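PDB 5EPE: SAM-dependent methyltransferase from Thiobacillus denitrificans, which binds S-adenosyl-L-homocysteine in a Rossmann-like fold and probably transfers methyl groups from S-adenosylmethionine to an acceptor. Local coordinates for residues 3-6 / 7-11; 48-51 / 52-56; 67-70 / 71-75; 107-110 / 111-114; 190-193 / 194-198. One frame throughout, in Å; residues are numbered along the deposited sequence.

Contact 1 of 5, residues 3-6 / 7-11; sequences IPRI and FNITE. With SAH (S-adenosyl-L-homocysteine), chain B.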
# COMPACT_ATOMS: atom_id res chain seq x y z
N ILE A 3 -40.91 -25.81 3.23
CA ILE A 3 -39.62 -25.34 2.71
C ILE A 3 -38.89 -26.55 2.09
O ILE A 3 -39.27 -27.69 2.32
CB ILE A 3 -38.81 -24.62 3.81
CG1 ILE A 3 -38.33 -25.58 4.91
CG2 ILE A 3 -39.64 -23.47 4.41
CD1 ILE A 3 -37.35 -24.93 5.87
N PRO A 4 -37.87 -26.30 1.26
CA PRO A 4 -37.18 -27.44 0.63
C PRO A 4 -36.54 -28.40 1.64
O PRO A 4 -36.10 -28.02 2.74
CB PRO A 4 -36.08 -26.78 -0.20
CG PRO A 4 -36.58 -25.39 -0.46
CD PRO A 4 -37.30 -25.01 0.82
N ARG A 5 -36.48 -29.65 1.22
CA ARG A 5 -36.15 -30.74 2.11
C ARG A 5 -34.78 -30.62 2.73
O ARG A 5 -34.57 -31.03 3.87
CB ARG A 5 -36.24 -32.04 1.33
CG ARG A 5 -36.10 -33.30 2.17
CD ARG A 5 -36.39 -34.53 1.31
NE ARG A 5 -35.89 -35.70 2.03
CZ ARG A 5 -35.02 -36.59 1.60
NH1 ARG A 5 -34.67 -37.57 2.44
NH2 ARG A 5 -34.52 -36.57 0.35
N ILE A 6 -33.83 -30.11 1.95
CA ILE A 6 -32.48 -29.97 2.39
C ILE A 6 -32.33 -29.08 3.63
O ILE A 6 -31.47 -29.34 4.45
CB ILE A 6 -31.57 -29.39 1.29
CG1 ILE A 6 -30.08 -29.60 1.65
CG2 ILE A 6 -31.88 -27.91 0.99
CD1 ILE A 6 -29.51 -30.85 1.02
N PHE A 7 -33.14 -28.02 3.73
CA PHE A 7 -33.11 -27.16 4.92
C PHE A 7 -33.61 -27.90 6.11
O PHE A 7 -33.08 -27.71 7.16
CB PHE A 7 -33.95 -25.89 4.74
CG PHE A 7 -33.42 -25.03 3.67
CD1 PHE A 7 -32.25 -24.31 3.88
CD2 PHE A 7 -34.02 -24.98 2.42
CE1 PHE A 7 -31.71 -23.51 2.88
CE2 PHE A 7 -33.49 -24.20 1.40
CZ PHE A 7 -32.33 -23.47 1.62
N ASN A 8 -34.65 -28.74 5.94
CA ASN A 8 -35.19 -29.48 7.05
C ASN A 8 -34.13 -30.48 7.52
O ASN A 8 -33.96 -30.67 8.72
CB ASN A 8 -36.55 -30.14 6.72
CG ASN A 8 -37.71 -29.14 6.68
OD1 ASN A 8 -37.77 -28.18 7.46
ND2 ASN A 8 -38.67 -29.39 5.81
N ILE A 9 -33.39 -31.08 6.60
CA ILE A 9 -32.34 -32.03 6.96
C ILE A 9 -31.15 -31.36 7.71
O ILE A 9 -30.70 -31.84 8.72
CB ILE A 9 -31.79 -32.73 5.71
CG1 ILE A 9 -32.86 -33.72 5.17
CG2 ILE A 9 -30.50 -33.47 6.01
CD1 ILE A 9 -32.57 -34.21 3.76
N THR A 10 -30.68 -30.24 7.17
CA THR A 10 -29.52 -29.57 7.66
C THR A 10 -29.77 -28.94 9.03
O THR A 10 -28.86 -28.91 9.88
CB THR A 10 -29.18 -28.49 6.60
OG1 THR A 10 -28.74 -29.21 5.43
CG2 THR A 10 -28.14 -27.66 7.05
N GLU A 11 -30.98 -28.39 9.23
CA GLU A 11 -31.29 -27.64 10.44
C GLU A 11 -32.25 -28.33 11.41
O GLU A 11 -32.75 -27.70 12.34
CB GLU A 11 -31.80 -26.28 10.05
CG GLU A 11 -30.70 -25.47 9.35
CD GLU A 11 -30.94 -23.99 9.24
OE1 GLU A 11 -30.37 -23.38 8.32
OE2 GLU A 11 -31.68 -23.43 10.04
N SAH B . -36.80 -16.58 13.06
CA SAH B . -36.39 -18.04 13.14
CB SAH B . -36.26 -18.63 11.75
CG SAH B . -35.25 -17.99 10.79
SD SAH B . -34.90 -18.99 9.37
C SAH B . -35.11 -18.25 13.92
O SAH B . -34.32 -17.30 14.07
OXT SAH B . -34.83 -19.36 14.42
C5' SAH B . -36.13 -18.51 8.11
C4' SAH B . -37.50 -19.12 8.44
O4' SAH B . -38.49 -18.61 7.54
C3' SAH B . -37.55 -20.66 8.34
O3' SAH B . -38.02 -21.17 9.60
C2' SAH B . -38.56 -20.95 7.22
O2' SAH B . -39.38 -22.07 7.49
C1' SAH B . -39.39 -19.70 7.25
N9 SAH B . -40.14 -19.29 6.05
C8 SAH B . -39.67 -19.23 4.77
N7 SAH B . -40.59 -18.74 3.96
C5 SAH B . -41.69 -18.46 4.78
C6 SAH B . -42.98 -17.94 4.52
N6 SAH B . -43.35 -17.58 3.27
N1 SAH B . -43.85 -17.77 5.55
C2 SAH B . -43.46 -18.14 6.79
N3 SAH B . -42.27 -18.67 7.14
C4 SAH B . -41.41 -18.79 6.07
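Ile-3 and Pro-4 lead into the short N-terminal helix 5-11, and both lay their side chains on Phe-7, in the first turn. This is a helix N-terminus, with Pro-4 at the N-cap position; the helix lies outside the Rossmann-like sheet, and Ile-3, just ahead of it, borders the bound SAH.

The apolar contacts gather round the Phe-7 ring. Pro-4 sits at the ring edge, its CD 3.6 Å from Phe-7 CD2, the two side chains side by side and pointing the same way. Ile-6 covers one face: its CG2 stands 4.1 Å from the ring centroid and 20° off the normal, a CH-pi contact. Ile-3 meets the stem of the phenylalanine at about a right angle through CD1, 3.7 Å from Phe-7 CB. Its two branches diverge: CG1, set between the backbone N and the carbonyl carbon (chi1 69°), carries CD1 to Phe-7, while CG2 comes within 3.4 Å of the ribose hydroxyl SAH O2'.

The polar contacts begin with a weak bond from Phe-7 N to Pro-4 O, then settle into the helical i to i+4 pattern with Ile-9 N to Arg-5 O. Arg-5 runs extended from CG to NE, with Ile-9 CD1 over one face of its guanidinium; the charge itself is paired with Asp-213. Asn-8 OD1 accepts from Ser-68 OG, tying the helix to the start of helix 69-82.

Ile-6 O has two donors on opposite faces of its carbonyl plane, Thr-10 N at 3.0 Å and Thr-10 OG1 at 2.9 Å.

Contact 2 of 5, residues 48-51 / 52-56; sequences GEML and CTWAR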
# COMPACT_ATOMS: atom_id res chain seq x y z
N GLY A 48 -39.51 -21.66 17.09
CA GLY A 48 -40.22 -20.94 18.14
C GLY A 48 -39.36 -20.60 19.31
O GLY A 48 -39.89 -20.28 20.37
N GLU A 49 -38.04 -20.62 19.15
CA GLU A 49 -37.19 -20.46 20.31
C GLU A 49 -37.34 -19.05 20.93
O GLU A 49 -37.35 -18.90 22.18
CB GLU A 49 -35.74 -20.78 20.00
CG GLU A 49 -34.85 -20.83 21.24
CD GLU A 49 -35.06 -22.06 22.14
OE1 GLU A 49 -35.88 -22.96 21.82
OE2 GLU A 49 -34.34 -22.15 23.19
N MSE A 50 -37.45 -18.04 20.08
CA MSE A 50 -37.61 -16.68 20.57
C MSE A 50 -38.90 -16.52 21.37
O MSE A 50 -38.86 -16.09 22.50
CB MSE A 50 -37.60 -15.71 19.37
CG MSE A 50 -37.60 -14.31 19.93
SE MSE A 50 -37.37 -13.06 18.36
CE MSE A 50 -39.18 -12.89 17.88
N LEU A 51 -40.03 -16.85 20.77
CA LEU A 51 -41.29 -16.81 21.53
C LEU A 51 -41.30 -17.67 22.79
O LEU A 51 -41.73 -17.18 23.83
CB LEU A 51 -42.49 -17.16 20.65
CG LEU A 51 -42.81 -16.09 19.63
CD1 LEU A 51 -43.89 -16.58 18.68
CD2 LEU A 51 -43.27 -14.78 20.27
N CYS A 52 -40.82 -18.92 22.73
CA CYS A 52 -40.89 -19.80 23.89
C CYS A 52 -40.03 -19.27 25.06
O CYS A 52 -40.50 -19.27 26.20
CB CYS A 52 -40.47 -21.22 23.56
SG CYS A 52 -41.68 -22.01 22.48
N THR A 53 -38.81 -18.86 24.78
CA THR A 53 -37.90 -18.42 25.84
C THR A 53 -38.30 -17.09 26.45
O THR A 53 -38.19 -16.92 27.67
CB THR A 53 -36.44 -18.37 25.39
OG1 THR A 53 -36.29 -17.52 24.23
CG2 THR A 53 -35.92 -19.77 25.09
N TRP A 54 -38.80 -16.15 25.62
CA TRP A 54 -39.33 -14.87 26.13
C TRP A 54 -40.63 -15.06 26.91
O TRP A 54 -40.88 -14.36 27.88
CB TRP A 54 -39.50 -13.86 25.00
CG TRP A 54 -38.15 -13.42 24.37
CD1 TRP A 54 -36.89 -13.85 24.71
CD2 TRP A 54 -37.99 -12.56 23.27
NE1 TRP A 54 -35.94 -13.27 23.87
CE2 TRP A 54 -36.60 -12.48 22.98
CE3 TRP A 54 -38.88 -11.83 22.48
CZ2 TRP A 54 -36.10 -11.67 21.95
CZ3 TRP A 54 -38.38 -11.03 21.46
CH2 TRP A 54 -37.00 -10.95 21.22
N ALA A 55 -41.45 -16.02 26.52
CA ALA A 55 -42.63 -16.34 27.32
C ALA A 55 -42.22 -16.78 28.76
O ALA A 55 -42.75 -16.28 29.76
CB ALA A 55 -43.45 -17.42 26.62
N ARG A 56 -41.25 -17.69 28.82
CA ARG A 56 -40.71 -18.25 30.05
C ARG A 56 -40.04 -17.16 30.87
O ARG A 56 -40.22 -17.10 32.07
CB ARG A 56 -39.64 -19.30 29.71
CG ARG A 56 -39.03 -20.02 30.92
CD ARG A 56 -37.86 -20.89 30.50
NE ARG A 56 -36.77 -20.04 29.98
CZ ARG A 56 -35.77 -20.45 29.19
NH1 ARG A 56 -35.68 -21.72 28.83
NH2 ARG A 56 -34.86 -19.57 28.75
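Gly-48 O accepts from Cys-52 N at 2.9 Å with an N-H...O angle of 166°, the first of four consecutive i to i+4 backbone bonds that carry helix 49-58 forward from its N-cap glycine. This is the helix of the beta-alpha-beta unit formed with strands 39-43 and 61-66 in the Rossmann-like methyltransferase domain. Gly-48 itself has positive phi, marking the turn out of the preceding loop. The series continues through Thr-53 N to Glu-49 O, Trp-54 N to Met-50 O and Ala-55 N to Leu-51 O, all between 2.9 and 3.1 Å.

Among the side chains, the main contact is Met-50, present as selenomethionine, against Trp-54. An extended start (chi1 -174°) carries the chain out over the indole, and CG lies 3.4 Å from the centroid of the six-membered ring, almost exactly on the normal. Beyond it the chain bends at chi3, and SE takes an oblique position 4.1 Å from the same centroid, a Met-aromatic contact. Trp-54 NE1 is bonded to Leu-25 O of helix 22-31, a bond that holds the indole's rotation.

On another flank Glu-49 crosses Thr-53 at about a right angle, OE2 lying 3.4 Å from the methyl CG2. The carboxylate forms a salt bridge with Arg-78 of helix 69-82, linking the two neighbouring helices. Thr-53 OG1, between its backbone N and carbonyl carbon (chi1 56°), turns back onto Glu-49 O at 2.7 Å.

Contact 3 of 5, residues 67-70 / 71-75; sequences LSQL and FTEQA. With SAH (S-adenosyl-L-homocysteine), chain B.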
# COMPACT_ATOMS: atom_id res chain seq x y z
N LEU A 67 -43.55 -21.43 7.70
CA LEU A 67 -43.87 -22.28 6.56
C LEU A 67 -43.41 -23.75 6.72
O LEU A 67 -43.93 -24.65 6.03
CB LEU A 67 -43.20 -21.69 5.30
CG LEU A 67 -43.57 -22.24 3.94
CD1 LEU A 67 -45.08 -22.19 3.77
CD2 LEU A 67 -42.86 -21.48 2.82
N SER A 68 -42.43 -24.00 7.57
CA SER A 68 -41.93 -25.37 7.76
C SER A 68 -42.85 -26.17 8.70
O SER A 68 -43.15 -25.76 9.84
CB SER A 68 -40.52 -25.36 8.38
OG SER A 68 -40.14 -26.69 8.73
N GLN A 69 -43.25 -27.35 8.25
CA GLN A 69 -44.08 -28.21 9.07
C GLN A 69 -43.27 -28.76 10.23
O GLN A 69 -43.71 -28.74 11.38
CB GLN A 69 -44.65 -29.36 8.23
CG GLN A 69 -45.80 -30.04 8.94
CD GLN A 69 -46.47 -31.13 8.10
OE1 GLN A 69 -46.84 -30.91 6.94
NE2 GLN A 69 -46.65 -32.30 8.69
N LEU A 70 -42.07 -29.23 9.91
CA LEU A 70 -41.13 -29.72 10.93
C LEU A 70 -40.89 -28.68 12.03
O LEU A 70 -41.08 -28.97 13.22
CB LEU A 70 -39.80 -30.15 10.28
CG LEU A 70 -38.73 -30.65 11.30
CD1 LEU A 70 -39.25 -31.85 12.10
CD2 LEU A 70 -37.42 -30.99 10.61
N PHE A 71 -40.49 -27.47 11.63
CA PHE A 71 -40.11 -26.46 12.62
C PHE A 71 -41.34 -26.00 13.44
O PHE A 71 -41.23 -25.74 14.63
CB PHE A 71 -39.42 -25.23 11.99
CG PHE A 71 -38.18 -25.51 11.15
CD1 PHE A 71 -37.42 -26.70 11.29
CD2 PHE A 71 -37.73 -24.55 10.23
CE1 PHE A 71 -36.30 -26.93 10.49
CE2 PHE A 71 -36.59 -24.77 9.45
CZ PHE A 71 -35.90 -25.98 9.57
N THR A 72 -42.51 -25.94 12.82
CA THR A 72 -43.75 -25.71 13.55
C THR A 72 -44.00 -26.79 14.64
O THR A 72 -44.32 -26.45 15.79
CB THR A 72 -44.98 -25.58 12.62
OG1 THR A 72 -44.84 -24.41 11.78
CG2 THR A 72 -46.25 -25.42 13.44
N GLU A 73 -43.82 -28.04 14.28
CA GLU A 73 -43.98 -29.14 15.25
C GLU A 73 -42.98 -29.02 16.39
O GLU A 73 -43.35 -29.23 17.56
CB GLU A 73 -43.83 -30.48 14.56
CG GLU A 73 -44.99 -30.77 13.61
CD GLU A 73 -44.72 -31.97 12.69
OE1 GLU A 73 -43.56 -32.49 12.63
OE2 GLU A 73 -45.68 -32.40 12.00
N GLN A 74 -41.74 -28.60 16.08
CA GLN A 74 -40.72 -28.41 17.10
C GLN A 74 -41.09 -27.28 18.01
O GLN A 74 -40.92 -27.38 19.23
CB GLN A 74 -39.34 -28.15 16.45
CG GLN A 74 -38.82 -29.39 15.67
CD GLN A 74 -37.51 -29.17 14.97
OE1 GLN A 74 -37.03 -28.02 14.81
NE2 GLN A 74 -36.87 -30.29 14.57
N ALA A 75 -41.62 -26.21 17.44
CA ALA A 75 -42.02 -25.04 18.24
C ALA A 75 -43.09 -25.42 19.26
O ALA A 75 -43.01 -25.06 20.43
CB ALA A 75 -42.54 -23.94 17.33
N SAH B . -36.80 -16.58 13.06
CA SAH B . -36.39 -18.04 13.14
CB SAH B . -36.26 -18.63 11.75
CG SAH B . -35.25 -17.99 10.79
SD SAH B . -34.90 -18.99 9.37
C SAH B . -35.11 -18.25 13.92
O SAH B . -34.32 -17.30 14.07
OXT SAH B . -34.83 -19.36 14.42
C5' SAH B . -36.13 -18.51 8.11
C4' SAH B . -37.50 -19.12 8.44
O4' SAH B . -38.49 -18.61 7.54
C3' SAH B . -37.55 -20.66 8.34
O3' SAH B . -38.02 -21.17 9.60
C2' SAH B . -38.56 -20.95 7.22
O2' SAH B . -39.38 -22.07 7.49
C1' SAH B . -39.39 -19.70 7.25
N9 SAH B . -40.14 -19.29 6.05
C8 SAH B . -39.67 -19.23 4.77
N7 SAH B . -40.59 -18.74 3.96
C5 SAH B . -41.69 -18.46 4.78
C6 SAH B . -42.98 -17.94 4.52
N6 SAH B . -43.35 -17.58 3.27
N1 SAH B . -43.85 -17.77 5.55
C2 SAH B . -43.46 -18.14 6.79
N3 SAH B . -42.27 -18.67 7.14
C4 SAH B . -41.41 -18.79 6.07
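Phe-71 N donates to Ser-68 OG at 3.0 Å and 173°, a side-chain N-cap bond that opens helix 69-82. The serine hydroxyl oxygen also lies over one face of the Phe-71 ring, 3.3 Å above its plane and offset toward the rim. At the ring edge is SAH O3', 3.5 Å from CD2, while His-17 stacks with the same ring. Thr-72 follows, its N and OG1 both bonded to Ser-68 O from opposite faces of that carbonyl, OG1 at 2.9 Å. Glu-73 N closes the next turn on Gln-69 O. Its carboxylate crosses the Gln-69 amide with the two planes 74° apart, and the bond from Gln-69 NE2 to OE2 is straight but weak at 3.5 Å. Gln-74 N binds Leu-70 O, and its amide NE2 packs on Leu-70 CD1; the amide is held by Ser-47 through OE1 and by Ser-12 O through NE2.

Before the helix, Leu-67 sets CB 3.5 Å from SAH C4, against the adenine. Ser-68 therefore combines two roles, cap and pocket wall: while OG takes the capping bond, its CB faces the ribose. The helix start and the nucleoside site of this Rossmann-like fold thus share Ser-68 and Phe-71.

Contact 4 of 5, residues 107-110 / 111-114; sequences AACV and GASW. With SAH (S-adenosyl-L-homocysteine), chain B.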
# COMPACT_ATOMS: atom_id res chain seq x y z
N ALA A 107 -43.48 -6.53 16.77
CA ALA A 107 -43.74 -7.25 15.53
C ALA A 107 -42.40 -7.54 14.86
O ALA A 107 -41.61 -6.61 14.59
CB ALA A 107 -44.66 -6.46 14.61
N ALA A 108 -42.12 -8.83 14.66
CA ALA A 108 -40.76 -9.29 14.34
C ALA A 108 -40.71 -10.10 13.07
O ALA A 108 -41.59 -10.87 12.80
CB ALA A 108 -40.21 -10.13 15.46
N CYS A 109 -39.65 -9.92 12.29
CA CYS A 109 -39.29 -10.87 11.26
C CYS A 109 -37.74 -11.04 11.37
O CYS A 109 -36.96 -10.16 10.99
CB CYS A 109 -39.68 -10.36 9.88
SG CYS A 109 -39.30 -11.55 8.55
N VAL A 110 -37.33 -12.19 11.90
CA VAL A 110 -35.95 -12.43 12.22
C VAL A 110 -35.34 -13.37 11.16
O VAL A 110 -35.35 -14.58 11.28
CB VAL A 110 -35.83 -12.94 13.65
CG1 VAL A 110 -34.35 -13.14 14.06
CG2 VAL A 110 -36.47 -11.92 14.60
N GLY A 111 -34.86 -12.76 10.12
CA GLY A 111 -34.19 -13.45 9.00
C GLY A 111 -35.15 -14.12 8.03
O GLY A 111 -34.90 -15.25 7.60
N ALA A 112 -36.28 -13.49 7.74
CA ALA A 112 -37.21 -14.03 6.76
C ALA A 112 -37.85 -12.93 5.93
O ALA A 112 -38.97 -13.06 5.48
CB ALA A 112 -38.24 -14.91 7.41
N SER A 113 -37.11 -11.88 5.62
CA SER A 113 -37.73 -10.67 5.03
C SER A 113 -38.12 -10.81 3.53
O SER A 113 -38.78 -9.94 3.00
CB SER A 113 -36.84 -9.45 5.26
OG SER A 113 -35.54 -9.67 4.72
N TRP A 114 -37.73 -11.90 2.85
CA TRP A 114 -38.25 -12.18 1.50
C TRP A 114 -39.78 -12.39 1.50
O TRP A 114 -40.41 -12.31 0.47
CB TRP A 114 -37.55 -13.40 0.89
CG TRP A 114 -37.70 -14.61 1.73
CD1 TRP A 114 -38.81 -15.42 1.83
CD2 TRP A 114 -36.74 -15.12 2.68
NE1 TRP A 114 -38.57 -16.43 2.74
CE2 TRP A 114 -37.31 -16.28 3.27
CE3 TRP A 114 -35.46 -14.71 3.07
CZ2 TRP A 114 -36.65 -17.03 4.26
CZ3 TRP A 114 -34.78 -15.48 4.04
CH2 TRP A 114 -35.37 -16.62 4.62
N SAH B . -36.80 -16.58 13.06
CA SAH B . -36.39 -18.04 13.14
CB SAH B . -36.26 -18.63 11.75
CG SAH B . -35.25 -17.99 10.79
SD SAH B . -34.90 -18.99 9.37
C SAH B . -35.11 -18.25 13.92
O SAH B . -34.32 -17.30 14.07
OXT SAH B . -34.83 -19.36 14.42
C5' SAH B . -36.13 -18.51 8.11
C4' SAH B . -37.50 -19.12 8.44
O4' SAH B . -38.49 -18.61 7.54
C3' SAH B . -37.55 -20.66 8.34
O3' SAH B . -38.02 -21.17 9.60
C2' SAH B . -38.56 -20.95 7.22
O2' SAH B . -39.38 -22.07 7.49
C1' SAH B . -39.39 -19.70 7.25
N9 SAH B . -40.14 -19.29 6.05
C8 SAH B . -39.67 -19.23 4.77
N7 SAH B . -40.59 -18.74 3.96
C5 SAH B . -41.69 -18.46 4.78
C6 SAH B . -42.98 -17.94 4.52
N6 SAH B . -43.35 -17.58 3.27
N1 SAH B . -43.85 -17.77 5.55
C2 SAH B . -43.46 -18.14 6.79
N3 SAH B . -42.27 -18.67 7.14
C4 SAH B . -41.41 -18.79 6.07
O HOH W 1 -35.93 -10.42 8.40
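Cys-109 SG overlaps the backbone of Ala-112, lying 3.3 Å from its carbonyl carbon and 3.7 Å from its CB. The sulfur reaches there because SG is anti to the backbone N (chi1 -178°), which carries it toward the residues that follow strand 104-110. This is the carboxyl end of a parallel strand in the Rossmann-like sheet, where the loop leaving the strand forms part of the cofactor pocket.

The bend falls at Gly-111, whose positive phi (79°) turns the chain away from the strand direction. Its N makes only a weak bond to Cys-109 O. Water 1 also spans the bend, donating to Cys-109 O at 2.8 Å and accepting from Ala-112 N at 3.2 Å.

The bend and the residues after it meet the ligand. Val-110 O accepts from the amino nitrogen, SAH N, at 3.0 Å and also from Asn-18 ND2. Gly-111 O lies 3.5 Å from SAH C5', and Ala-112 places its CB 3.7 Å from SAH O4', beside the ribose. Trp-114 folds back so that one face of its indole covers Ala-112 CA, while its edge meets the adenine, with NE1 3.3 Å from SAH N7.

Contact 5 of 5, residues 190-193 / 194-198; sequences DSWD and RYEAA. With NA (sodium ion), chain C.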
# COMPACT_ATOMS: atom_id res chain seq x y z
N ASP A 190 -18.46 -16.25 17.19
CA ASP A 190 -18.87 -17.41 17.94
C ASP A 190 -20.31 -17.81 17.71
O ASP A 190 -20.63 -18.98 17.63
CB ASP A 190 -18.59 -17.25 19.42
CG ASP A 190 -17.07 -17.20 19.72
OD1 ASP A 190 -16.21 -17.92 19.11
OD2 ASP A 190 -16.71 -16.39 20.60
N SER A 191 -21.19 -16.82 17.53
CA SER A 191 -22.57 -17.14 17.26
C SER A 191 -22.78 -17.63 15.84
O SER A 191 -23.60 -18.53 15.62
CB SER A 191 -23.52 -16.01 17.75
OG SER A 191 -23.42 -14.91 17.00
N TRP A 192 -22.02 -17.11 14.90
CA TRP A 192 -22.00 -17.65 13.56
C TRP A 192 -21.52 -19.12 13.57
O TRP A 192 -22.08 -19.94 12.86
CB TRP A 192 -21.08 -16.84 12.63
CG TRP A 192 -21.76 -15.73 11.86
CD1 TRP A 192 -21.65 -14.40 12.06
CD2 TRP A 192 -22.64 -15.90 10.75
NE1 TRP A 192 -22.43 -13.71 11.17
CE2 TRP A 192 -23.04 -14.61 10.34
CE3 TRP A 192 -23.13 -17.02 10.08
CZ2 TRP A 192 -23.88 -14.42 9.26
CZ3 TRP A 192 -23.97 -16.82 9.02
CH2 TRP A 192 -24.37 -15.53 8.65
N ASP A 193 -20.49 -19.40 14.36
CA ASP A 193 -19.98 -20.79 14.48
C ASP A 193 -21.07 -21.73 14.93
O ASP A 193 -21.19 -22.83 14.38
CB ASP A 193 -18.82 -20.90 15.47
CG ASP A 193 -17.54 -20.28 14.98
OD1 ASP A 193 -17.39 -19.88 13.79
OD2 ASP A 193 -16.63 -20.03 15.82
N ARG A 194 -21.86 -21.29 15.93
CA ARG A 194 -22.99 -22.11 16.43
C ARG A 194 -24.00 -22.46 15.37
O ARG A 194 -24.42 -23.64 15.28
CB ARG A 194 -23.76 -21.51 17.62
CG ARG A 194 -22.97 -21.29 18.91
CD ARG A 194 -22.60 -22.58 19.63
NE ARG A 194 -21.42 -23.13 18.95
CZ ARG A 194 -21.33 -24.31 18.33
NH1 ARG A 194 -20.18 -24.60 17.70
NH2 ARG A 194 -22.36 -25.17 18.27
N TYR A 195 -24.40 -21.47 14.59
CA TYR A 195 -25.33 -21.67 13.51
C TYR A 195 -24.77 -22.60 12.38
O TYR A 195 -25.46 -23.56 11.96
CB TYR A 195 -25.77 -20.32 12.94
CG TYR A 195 -26.61 -20.43 11.72
CD1 TYR A 195 -27.83 -21.11 11.78
CD2 TYR A 195 -26.17 -19.94 10.51
CE1 TYR A 195 -28.60 -21.26 10.68
CE2 TYR A 195 -26.92 -20.10 9.39
CZ TYR A 195 -28.13 -20.77 9.50
OH TYR A 195 -28.87 -20.96 8.39
N GLU A 196 -23.55 -22.35 11.90
CA GLU A 196 -22.98 -23.06 10.79
C GLU A 196 -22.44 -24.42 11.17
O GLU A 196 -22.76 -25.42 10.52
CB GLU A 196 -21.91 -22.23 10.08
CG GLU A 196 -22.50 -20.98 9.42
CD GLU A 196 -23.41 -21.25 8.20
OE1 GLU A 196 -23.61 -22.43 7.78
OE2 GLU A 196 -23.92 -20.24 7.66
N ALA A 197 -21.63 -24.47 12.22
CA ALA A 197 -20.98 -25.73 12.59
C ALA A 197 -21.90 -26.82 13.02
O ALA A 197 -21.64 -28.03 12.77
CB ALA A 197 -19.89 -25.51 13.61
N ALA A 198 -23.00 -26.44 13.64
CA ALA A 198 -24.00 -27.43 14.04
C ALA A 198 -24.58 -28.14 12.86
O ALA A 198 -25.04 -29.27 13.00
CB ALA A 198 -25.13 -26.78 14.87
NA NA C . -17.16 -13.99 21.14
O HOH W 2 -19.41 -21.01 19.23
O HOH W 3 -16.63 -14.07 18.91
O HOH W 4 -16.41 -11.73 20.96
O HOH W 5 -18.05 -12.90 23.05
O HOH W 6 -18.77 -15.54 22.45
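Trp-192, Tyr-195 and Glu-196 form the closely packed face of helix 189-209, a long alpha-helix between strand 179-186 and helix 216-237. Trp-192 and Glu-196 run side by side with indole and carboxylate planes 3° apart, and Glu-196 OE2 comes to the ring edge, 3.7 Å from Trp-192 CZ3. The same ring atom lies 4.1 Å from Tyr-195 CD2, a looser apolar touch. The polar ends are settled beyond this face: Glu-196 OE1 in a salt bridge with Lys-199, Tyr-195 OH on Glu-11. Trp-192 also packs on Tyr-230 of helix 216-237 and on Trp-240 of strand 238-247. Asp-193 is buried too, its carboxylate satisfied by Arg-235 and Tyr-230 of its own chain.

The other side is wetter and charged. Arg-194 is bent at chi2 and chi3 (-71° and 81°), which folds it back along the helix, where water 2 joins its NE to Asp-190 O with 2.9 Å to each atom. The guanidinium then makes a salt bridge with Glu-183 of the second subunit, so this flank belongs to a subunit interface.

At the start of the segment the surroundings become a hydrated metal site at that interface. Asp-188 of this chain and Asp-188 of the second subunit join in binding sodium. Waters 3, 4, 5 and 6 also coordinate the ion, and Asp-190 OD2 binds it at 2.5 Å.

Overall arrangement
Contacts 2 and 4 are buried, contact 1 lies at the surface, and contacts 3 and 5 are intermediate. Contacts 1, 3 and 4 all touch SAH, from the residue leading into the N-terminal helix, a helix start and a strand end respectively. Contacts 1 and 3 lie side by side, centres about 11 Å apart, with Ile-3 CD1 packing on Phe-71 CE2. Contact 2 reaches no ligand, but its selenomethionine packs on Ala-108 and Val-110 of contact 4. Contact 5, on helix 189-209, joins the others only through contact 1, by Tyr-195 OH and Glu-11 OE1. Chemistry follows place: sulfur and selenium inside, capping bonds at the pocket, a sodium site and an intersubunit salt bridge at the interface.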